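Local coordinates for enterobactin synthetase component F-related protein (Vibrio cholerae serotype O1, PDB 4OXI) that binds glycyl-adenosine-5'-phosphate as an adenylation domain and probably uses ATP to activate glycine for a lipopolysaccharide modification pathway, at residues 85-90 with 197-202; 95-100 with 120-125. All blocks are in the same frame, centred on the assembly; numbering follows the deposited sequence.

Interaction 1: 85-90 with 197-202; sequences ALSLSD and TEQDVE
Gln199 lies across Leu86 and Ser87 on the outer side of helix 78-95, where the loop that follows strand 190-193 runs over the helix. This is loop-on-helix packing at the surface of the AMP-binding domain. From its CB the glutamine first meets CD1 of Leu86, a methyl at the end of the leucine. Gln199 CG then comes down on the root of that side chain, 3.7 Å from Leu86 CB. The chain bends at chi2 (-76°), which brings the amide carbon CD close to the same CB. Gln199 OE1 ends 4.0 Å from OD2 of Asp90, a turn further along the helix, with amide and carboxylate planes 73° apart and no bond between them. Gln199 NE2 turns the other way and donates a weak 3.5 Å bond to the carbonyl O of Thr197 in its own loop. A glutamine suits this place because its methylenes can lie on leucine while its amide keeps polar company. The main chain of Gln199 is held too, its N bonded to Asp83 OD1 and its O to Gln79 NE2. Serine fits the position beside Leu86 because its small hydroxyl can receive the loop: Ser87 OG, also bonded to the carbonyl O of Asp83, accepts from Thr197 N at 2.9 Å, with an N-H...O angle of 166°.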
# COMPACT_ATOMS: atom_id res chain seq x y z
N ALA A 85 -12.55 9.39 16.08
CA ALA A 85 -11.38 9.98 15.45
C ALA A 85 -10.94 11.28 16.15
O ALA A 85 -9.78 11.41 16.53
CB ALA A 85 -11.64 10.21 13.97
N LEU A 86 -11.87 12.22 16.33
CA LEU A 86 -11.53 13.47 17.01
C LEU A 86 -11.25 13.30 18.50
O LEU A 86 -10.54 14.11 19.09
CB LEU A 86 -12.60 14.55 16.80
CG LEU A 86 -12.85 15.00 15.37
CD1 LEU A 86 -13.82 16.18 15.37
CD2 LEU A 86 -11.54 15.36 14.68
N SER A 87 -11.77 12.24 19.13
CA SER A 87 -11.37 11.99 20.52
C SER A 87 -9.90 11.59 20.59
O SER A 87 -9.15 12.08 21.45
CB SER A 87 -12.24 10.90 21.16
OG SER A 87 -13.60 11.31 21.24
N LEU A 88 -9.49 10.67 19.73
CA LEU A 88 -8.10 10.25 19.70
C LEU A 88 -7.21 11.43 19.33
O LEU A 88 -6.21 11.72 19.99
CB LEU A 88 -7.91 9.13 18.68
CG LEU A 88 -8.50 7.78 19.11
CD1 LEU A 88 -8.57 6.83 17.92
CD2 LEU A 88 -7.65 7.18 20.23
N SER A 89 -7.59 12.13 18.27
CA SER A 89 -6.82 13.27 17.76
C SER A 89 -6.63 14.40 18.81
O SER A 89 -5.52 14.94 18.97
CB SER A 89 -7.52 13.80 16.51
OG SER A 89 -6.83 14.90 15.97
N ASP A 90 -7.70 14.75 19.52
CA ASP A 90 -7.60 15.78 20.55
C ASP A 90 -6.62 15.36 21.63
O ASP A 90 -5.82 16.16 22.09
CB ASP A 90 -8.96 16.05 21.20
CG ASP A 90 -9.88 16.86 20.31
OD1 ASP A 90 -9.42 17.40 19.27
OD2 ASP A 90 -11.08 16.97 20.66
N THR A 197 -15.75 11.05 23.19
CA THR A 197 -16.60 12.21 23.45
C THR A 197 -17.40 12.45 22.18
O THR A 197 -16.90 12.19 21.09
CB THR A 197 -15.72 13.47 23.68
OG1 THR A 197 -14.72 13.18 24.66
CG2 THR A 197 -16.56 14.65 24.15
N GLU A 198 -18.61 12.96 22.31
CA GLU A 198 -19.37 13.32 21.11
C GLU A 198 -18.81 14.61 20.54
O GLU A 198 -18.40 15.48 21.28
CB GLU A 198 -20.86 13.44 21.44
CG GLU A 198 -21.46 12.09 21.88
CD GLU A 198 -22.97 12.08 21.98
OE1 GLU A 198 -23.64 12.87 21.26
OE2 GLU A 198 -23.50 11.28 22.79
N GLN A 199 -18.77 14.71 19.21
CA GLN A 199 -18.13 15.85 18.54
C GLN A 199 -19.10 16.53 17.59
O GLN A 199 -19.86 15.87 16.88
CB GLN A 199 -16.88 15.41 17.77
CG GLN A 199 -15.87 14.56 18.55
CD GLN A 199 -15.02 15.38 19.53
OE1 GLN A 199 -14.78 16.56 19.31
NE2 GLN A 199 -14.57 14.74 20.62
N ASP A 200 -19.08 17.86 17.57
CA ASP A 200 -19.99 18.63 16.73
C ASP A 200 -19.40 18.72 15.34
O ASP A 200 -18.38 19.38 15.14
CB ASP A 200 -20.18 20.03 17.32
CG ASP A 200 -21.35 20.79 16.69
OD1 ASP A 200 -21.81 20.42 15.59
OD2 ASP A 200 -21.81 21.79 17.31
N VAL A 201 -20.03 18.05 14.38
CA VAL A 201 -19.53 18.06 13.01
C VAL A 201 -19.78 19.39 12.29
O VAL A 201 -19.19 19.64 11.24
CB VAL A 201 -20.08 16.88 12.18
CG1 VAL A 201 -19.75 15.57 12.87
CG2 VAL A 201 -21.58 17.03 11.98
N GLU A 202 -20.64 20.24 12.86
CA GLU A 202 -20.84 21.60 12.33
C GLU A 202 -19.56 22.41 12.47
O GLU A 202 -19.26 23.28 11.65
CB GLU A 202 -22.00 22.31 13.05
CG GLU A 202 -23.37 21.62 12.92
CD GLU A 202 -24.07 21.95 11.60
OE1 GLU A 202 -24.80 21.08 11.08
OE2 GLU A 202 -23.89 23.08 11.10

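Interaction 2: 95-100 with 120-125; sequences QGVQRV and GGMTYI
Arg99 pairs with Thr123 and Val100 with Tyr124 in parallel register, joining the two strands of a beta-alpha-beta unit whose connecting helix is 108-119. Three backbone hydrogen bonds set this register, each 2.8 Å long: Thr123 N to Gln98 O, Val100 N to Thr123 O and Ile125 N to Val100 O. Just before the second strand, Gly121 ends helix 108-119 as the C-prime residue of a Schellman motif, at a positive phi that favours glycine.

Side-chain polar contacts gather around Thr123 OG1. Gln98 starts off away from its neighbour, but a bend at chi2 (63°) swings the amide back, and Gln98 NE2 donates in its own plane to Thr123 OG1 at 2.9 Å and weakly to Gly121 O. A water accepts from Arg99 NE at the guanidinium edge and donates to Thr123 OG1 at 2.6 Å. Arginine suits this position because its aliphatic CG lies alongside Thr123 CB, 3.9 Å away, while NH1 reaches on to Thr143 O.

The apolar contacts centre on Met122, whose flexible chain bends at chi3 to bring CE within 3.7 Å of both Val97 CG1 and Val100 CG2, beside Trp92.

With Gln98, the water and Tyr216 O all bonded to Thr123 OG1, a compact threonine hydroxyl lets one atom link this strand pair to strand 216-222.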
# COMPACT_ATOMS: atom_id res chain seq x y z
N GLN A 95 -1.07 15.63 24.01
CA GLN A 95 0.13 14.88 24.36
C GLN A 95 1.34 15.32 23.54
O GLN A 95 2.46 14.95 23.85
CB GLN A 95 -0.09 13.38 24.12
CG GLN A 95 -0.96 12.69 25.17
CD GLN A 95 -0.26 12.60 26.51
OE1 GLN A 95 -0.57 13.35 27.43
NE2 GLN A 95 0.70 11.70 26.61
N GLY A 96 1.11 16.10 22.49
CA GLY A 96 2.21 16.51 21.63
C GLY A 96 2.77 15.36 20.80
O GLY A 96 3.96 15.32 20.50
N VAL A 97 1.89 14.42 20.45
CA VAL A 97 2.22 13.29 19.61
C VAL A 97 2.14 13.74 18.17
O VAL A 97 1.17 14.39 17.78
CB VAL A 97 1.20 12.15 19.82
CG1 VAL A 97 1.41 11.04 18.81
CG2 VAL A 97 1.32 11.60 21.23
N GLN A 98 3.14 13.39 17.36
CA GLN A 98 3.08 13.65 15.92
C GLN A 98 2.96 12.35 15.12
O GLN A 98 2.24 12.29 14.11
CB GLN A 98 4.30 14.45 15.44
CG GLN A 98 4.39 14.55 13.90
CD GLN A 98 3.22 15.30 13.27
OE1 GLN A 98 2.72 16.28 13.84
NE2 GLN A 98 2.77 14.85 12.10
N ARG A 99 3.67 11.31 15.56
CA ARG A 99 3.68 10.04 14.84
C ARG A 99 3.07 8.91 15.66
O ARG A 99 3.45 8.69 16.82
CB ARG A 99 5.11 9.68 14.42
CG ARG A 99 5.78 10.75 13.54
CD ARG A 99 7.14 10.29 13.02
NE ARG A 99 7.69 11.23 12.06
CZ ARG A 99 8.89 11.11 11.50
NH1 ARG A 99 9.66 10.08 11.79
NH2 ARG A 99 9.32 12.03 10.65
N VAL A 100 2.11 8.20 15.08
CA VAL A 100 1.49 7.07 15.77
C VAL A 100 1.65 5.81 14.95
O VAL A 100 1.31 5.78 13.76
CB VAL A 100 -0.01 7.30 16.01
CG1 VAL A 100 -0.61 6.11 16.76
CG2 VAL A 100 -0.21 8.55 16.81
N GLY A 120 -6.31 15.22 12.39
CA GLY A 120 -5.44 15.97 13.28
C GLY A 120 -4.10 16.41 12.70
O GLY A 120 -3.27 16.96 13.43
N GLY A 121 -3.86 16.18 11.41
CA GLY A 121 -2.59 16.58 10.82
C GLY A 121 -1.38 15.79 11.31
O GLY A 121 -0.24 16.26 11.25
N MET A 122 -1.61 14.58 11.79
CA MET A 122 -0.51 13.77 12.29
C MET A 122 -0.00 12.74 11.27
O MET A 122 -0.43 12.76 10.11
CB MET A 122 -0.90 13.15 13.62
CG MET A 122 -1.05 14.25 14.68
SD MET A 122 -1.95 13.71 16.11
CE MET A 122 -1.07 12.16 16.34
N THR A 123 0.92 11.89 11.70
CA THR A 123 1.56 10.92 10.81
C THR A 123 1.29 9.52 11.33
O THR A 123 1.60 9.23 12.49
CB THR A 123 3.09 11.09 10.79
OG1 THR A 123 3.43 12.47 10.61
CG2 THR A 123 3.73 10.27 9.67
N TYR A 124 0.74 8.64 10.49
CA TYR A 124 0.54 7.28 10.95
C TYR A 124 1.51 6.30 10.29
O TYR A 124 1.95 6.50 9.16
CB TYR A 124 -0.93 6.82 10.86
CG TYR A 124 -1.43 6.38 9.50
CD1 TYR A 124 -1.32 5.05 9.09
CD2 TYR A 124 -2.07 7.28 8.64
CE1 TYR A 124 -1.81 4.63 7.85
CE2 TYR A 124 -2.56 6.87 7.39
CZ TYR A 124 -2.43 5.55 7.02
OH TYR A 124 -2.92 5.14 5.81
N ILE A 125 1.84 5.25 11.03
CA ILE A 125 2.80 4.25 10.59
C ILE A 125 2.19 2.86 10.79
O ILE A 125 2.18 2.33 11.90
CB ILE A 125 4.09 4.36 11.42
CG1 ILE A 125 4.58 5.82 11.42
CG2 ILE A 125 5.19 3.42 10.87
CD1 ILE A 125 5.52 6.13 12.54
O HOH W 1 5.93 13.21 10.93

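In the fold
Following the chain from the N terminus, after strands 67-71 and 74-77 comes helix 78-95, which carries 85-90 and leads through a turn into strand 99-102. Helix 108-119 returns the chain to strand 123-126, and there interaction 2 closes a short loop, setting that strand beside strand 99-102 in the parallel sheet. The chain then adds strands 147-149, 170-173 and 190-193 before the following loop comes back over helix 78-95, where interaction 1 closes a much longer loop with interaction 2 nested inside. The centres of the two contacts lie about 16 Å apart. Helix 78-95 joins them: it meets 197-202 and, through Trp92, touches Val100 and Met122 of the strand pair.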